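Local coordinates for protein-S-isoprenylcysteine O-methyltransferase (Tribolium castaneum, PDB 5V7P) that methylates the carboxylate of isoprenylated C-terminal cysteine residues in the endoplasmic reticulum membrane, using S-adenosyl-L-methionine as methyl donor, at residues P210-W215 with E245-E250. Numbering follows the deposited sequence.
Sequences PSYVGW and ERIYIE. With SAH (S-adenosyl-L-homocysteine), chain C; MPG ([(Z)-octadec-9-enyl] (2R)-2,3-bis(oxidanyl)propanoate), chain B.
Tyr212 meets Arg246 and Glu250 in a buried polar contact between helices 210-225 and 231-258, at the cofactor site. The axes of segments 210-215 and 245-250 run antiparallel, 12.0 Å apart, a separation wide enough that Tyr212 fills much of it with its ring and is met by the long side chains of Arg246 and Glu250. Its hydroxyl donates to Glu250 OE1 at 2.5 Å, on the syn lone pair of the carboxylate, and accepts from Arg246 NE at 2.8 Å. That second bond is nearly straight (165°) and lies in the guanidinium plane, which stands almost perpendicular to the ring. Arg246, which probably also binds the substrate, has CG anti to the backbone N (chi1 -170°) and extends through NE to reach the hydroxyl from across the ring's long axis. A water bound to Arg246 NH2 gives the phenol oxygen a third, longer bond.

Both segments lie within the isoprenylcysteine carboxyl methyltransferase family region, and residues of both bind S-adenosyl-L-methionine; here they hold the amino-acid end of S-adenosyl-L-homocysteine. Glu250 OE2 accepts from the ligand N at 2.6 Å, so one carboxylate grips both the tyrosine and the ligand's amino group. The start of helix 210-225 receives the ligand carboxylate: Ser211 N binds OXT, while the short serine hydroxyl, close to that N-H, donates from Ser211 OG to ligand O at 2.6 Å, and Tyr212 N binds O too. That oxygen lies over one face of the Tyr212 ring, and Ile247 CG1 packs apolar against the ring edge at Tyr212 CD2, 3.7 Å away.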
loop_
_atom_site.group_PDB
_atom_site.type_symbol
_atom_site.label_atom_id
_atom_site.label_comp_id
_atom_site.label_asym_id
_atom_site.label_seq_id
_atom_site.Cartn_x
_atom_site.Cartn_y
_atom_site.Cartn_z
ATOM N N PRO A 210 9.736 -2.829 10.889
ATOM C CA PRO A 210 9.898 -4.152 10.264
ATOM C C PRO A 210 8.906 -4.429 9.147
ATOM O O PRO A 210 9.227 -5.194 8.229
ATOM C CB PRO A 210 9.710 -5.119 11.443
ATOM C CG PRO A 210 8.897 -4.353 12.438
ATOM C CD PRO A 210 9.325 -2.925 12.299
ATOM N N SER A 211 7.707 -3.843 9.192
ATOM C CA SER A 211 6.753 -4.071 8.112
ATOM C C SER A 211 7.207 -3.382 6.830
ATOM O O SER A 211 7.003 -3.909 5.732
ATOM C CB SER A 211 5.357 -3.594 8.524
ATOM O OG SER A 211 5.140 -2.236 8.182
ATOM N N TYR A 212 7.841 -2.212 6.946
ATOM C CA TYR A 212 8.390 -1.560 5.761
ATOM C C TYR A 212 9.641 -2.270 5.264
ATOM O O TYR A 212 9.895 -2.302 4.054
ATOM C CB TYR A 212 8.694 -0.089 6.057
ATOM C CG TYR A 212 7.489 0.727 6.487
ATOM C CD1 TYR A 212 6.194 0.287 6.237
ATOM C CD2 TYR A 212 7.651 1.938 7.146
ATOM C CE1 TYR A 212 5.097 1.032 6.632
ATOM C CE2 TYR A 212 6.562 2.688 7.537
ATOM C CZ TYR A 212 5.288 2.231 7.278
ATOM O OH TYR A 212 4.199 2.972 7.673
ATOM N N VAL A 213 10.433 -2.843 6.173
ATOM C CA VAL A 213 11.590 -3.632 5.759
ATOM C C VAL A 213 11.140 -4.822 4.924
ATOM O O VAL A 213 11.679 -5.089 3.842
ATOM C CB VAL A 213 12.401 -4.085 6.988
ATOM C CG1 VAL A 213 13.534 -5.022 6.581
ATOM C CG2 VAL A 213 12.965 -2.888 7.727
ATOM N N GLY A 214 10.148 -5.563 5.419
ATOM C CA GLY A 214 9.626 -6.683 4.652
ATOM C C GLY A 214 9.045 -6.248 3.322
ATOM O O GLY A 214 9.305 -6.864 2.287
ATOM N N TRP A 215 8.261 -5.169 3.330
ATOM C CA TRP A 215 7.695 -4.653 2.090
ATOM C C TRP A 215 8.793 -4.207 1.132
ATOM O O TRP A 215 8.728 -4.482 -0.072
ATOM C CB TRP A 215 6.746 -3.496 2.404
ATOM C CG TRP A 215 5.741 -3.214 1.334
ATOM C CD1 TRP A 215 5.853 -3.500 0.004
ATOM C CD2 TRP A 215 4.461 -2.594 1.503
ATOM N NE1 TRP A 215 4.725 -3.093 -0.664
ATOM C CE2 TRP A 215 3.854 -2.534 0.235
ATOM C CE3 TRP A 215 3.770 -2.082 2.607
ATOM C CZ2 TRP A 215 2.590 -1.984 0.037
ATOM C CZ3 TRP A 215 2.517 -1.535 2.409
ATOM C CH2 TRP A 215 1.939 -1.489 1.135
ATOM N N GLU A 245 10.435 9.046 2.859
ATOM C CA GLU A 245 9.432 10.070 3.134
ATOM C C GLU A 245 8.436 9.589 4.181
ATOM O O GLU A 245 8.159 10.289 5.161
ATOM C CB GLU A 245 8.704 10.457 1.846
ATOM C CG GLU A 245 9.516 11.319 0.894
ATOM C CD GLU A 245 8.698 11.802 -0.291
ATOM O OE1 GLU A 245 9.116 11.556 -1.443
ATOM O OE2 GLU A 245 7.632 12.417 -0.072
ATOM N N ARG A 246 7.889 8.388 3.988
ATOM C CA ARG A 246 6.867 7.879 4.897
ATOM C C ARG A 246 7.407 7.763 6.318
ATOM O O ARG A 246 6.765 8.210 7.276
ATOM C CB ARG A 246 6.358 6.526 4.398
ATOM C CG ARG A 246 5.136 6.009 5.136
ATOM C CD ARG A 246 4.700 4.662 4.589
ATOM N NE ARG A 246 3.490 4.165 5.239
ATOM C CZ ARG A 246 2.250 4.335 4.788
ATOM N NH1 ARG A 246 2.018 4.997 3.664
ATOM N NH2 ARG A 246 1.231 3.831 5.471
ATOM N N ILE A 247 8.591 7.165 6.474
ATOM C CA ILE A 247 9.166 6.984 7.804
ATOM C C ILE A 247 9.421 8.330 8.466
ATOM O O ILE A 247 9.199 8.497 9.672
ATOM C CB ILE A 247 10.453 6.140 7.716
ATOM C CG1 ILE A 247 10.092 4.667 7.497
ATOM C CG2 ILE A 247 11.313 6.301 8.978
ATOM C CD1 ILE A 247 11.275 3.770 7.198
ATOM N N TYR A 248 9.896 9.309 7.693
ATOM C CA TYR A 248 10.266 10.598 8.266
ATOM C C TYR A 248 9.070 11.261 8.938
ATOM O O TYR A 248 9.139 11.654 10.109
ATOM C CB TYR A 248 10.847 11.501 7.178
ATOM C CG TYR A 248 11.485 12.764 7.705
ATOM C CD1 TYR A 248 12.744 12.735 8.291
ATOM C CD2 TYR A 248 10.836 13.989 7.607
ATOM C CE1 TYR A 248 13.336 13.888 8.772
ATOM C CE2 TYR A 248 11.420 15.148 8.084
ATOM C CZ TYR A 248 12.671 15.091 8.665
ATOM O OH TYR A 248 13.258 16.239 9.142
ATOM N N ILE A 249 7.960 11.393 8.209
ATOM C CA ILE A 249 6.756 11.970 8.797
ATOM C C ILE A 249 6.204 11.058 9.884
ATOM O O ILE A 249 5.654 11.534 10.886
ATOM C CB ILE A 249 5.704 12.237 7.702
ATOM C CG1 ILE A 249 4.466 12.929 8.282
ATOM C CG2 ILE A 249 5.299 10.946 7.003
ATOM C CD1 ILE A 249 4.711 14.352 8.734
ATOM N N GLU A 250 6.339 9.742 9.710
ATOM C CA GLU A 250 5.743 8.799 10.651
ATOM C C GLU A 250 6.411 8.883 12.016
ATOM O O GLU A 250 5.733 8.832 13.048
ATOM C CB GLU A 250 5.834 7.383 10.084
ATOM C CG GLU A 250 5.306 6.298 11.006
ATOM C CD GLU A 250 5.108 4.975 10.289
ATOM O OE1 GLU A 250 4.885 4.992 9.061
ATOM O OE2 GLU A 250 5.181 3.917 10.948
HETATM N N SAH C . 6.341 1.589 10.666
HETATM C CA SAH C . 5.924 0.370 11.346
HETATM C CB SAH C . 4.404 0.302 11.432
HETATM C CG SAH C . 3.681 0.534 10.108
HETATM S SD SAH C . 1.892 0.689 10.356
HETATM C C SAH C . 6.465 -0.866 10.632
HETATM O O SAH C . 6.923 -0.792 9.490
HETATM O OXT SAH C . 6.458 -1.971 11.175
HETATM C "C5'" SAH C . 1.928 2.486 10.623
HETATM C "C4'" SAH C . 1.413 2.907 11.993
HETATM O "O4'" SAH C . 2.123 2.229 13.009
HETATM C "C3'" SAH C . 1.624 4.399 12.206
HETATM O "O3'" SAH C . 0.396 5.044 12.454
HETATM C "C2'" SAH C . 2.553 4.519 13.396
HETATM O "O2'" SAH C . 2.104 5.506 14.297
HETATM C "C1'" SAH C . 2.548 3.125 14.019
HETATM N N9 SAH C . 3.866 2.704 14.536
HETATM C C8 SAH C . 5.078 2.770 13.900
HETATM N N7 SAH C . 6.030 2.267 14.717
HETATM C C5 SAH C . 5.441 1.876 15.867
HETATM C C6 SAH C . 5.944 1.304 17.025
HETATM N N6 SAH C . 7.242 1.041 17.146
HETATM N N1 SAH C . 5.079 1.011 18.055
HETATM C C2 SAH C . 3.733 1.281 17.936
HETATM N N3 SAH C . 3.242 1.850 16.782
HETATM C C4 SAH C . 4.084 2.142 15.766
HETATM C C2 MPG B . 6.253 -0.724 -8.069
HETATM C C3 MPG B . 7.379 -0.939 -7.066
HETATM C C4 MPG B . 7.041 -0.325 -5.710
HETATM C C5 MPG B . 8.050 -0.799 -4.689
HETATM C C6 MPG B . 7.810 -0.066 -3.380
HETATM C C7 MPG B . 6.460 -0.405 -2.751
HETATM C C8 MPG B . 5.936 0.871 -2.116
HETATM C C9 MPG B . 4.822 0.515 -1.137
HETATM C C10 MPG B . 3.564 0.846 -1.317
HETATM C C11 MPG B . 3.063 1.632 -2.530
HETATM C C12 MPG B . 1.628 1.229 -2.830
HETATM C C13 MPG B . 0.691 1.736 -1.740
HETATM C C14 MPG B . -0.580 0.902 -1.783
HETATM C C15 MPG B . -1.648 1.525 -0.887
HETATM C C16 MPG B . -2.953 1.699 -1.660
HETATM O O1 MPG B . 5.017 -2.750 -8.122
HETATM C C1 MPG B . 4.969 -1.441 -7.652
HETATM C CXD MPG B . 4.765 -5.174 -7.527
HETATM O O2 MPG B . 5.754 -6.076 -7.123
HETATM C C21 MPG B . 4.559 -5.302 -9.044
HETATM O O3 MPG B . 5.567 -6.097 -9.600
HETATM O O4 MPG B . 5.666 -3.525 -6.107
HETATM C CX3 MPG B . 5.195 -3.756 -7.171
HETATM O O HOH W 1 1.365 1.581 7.193
#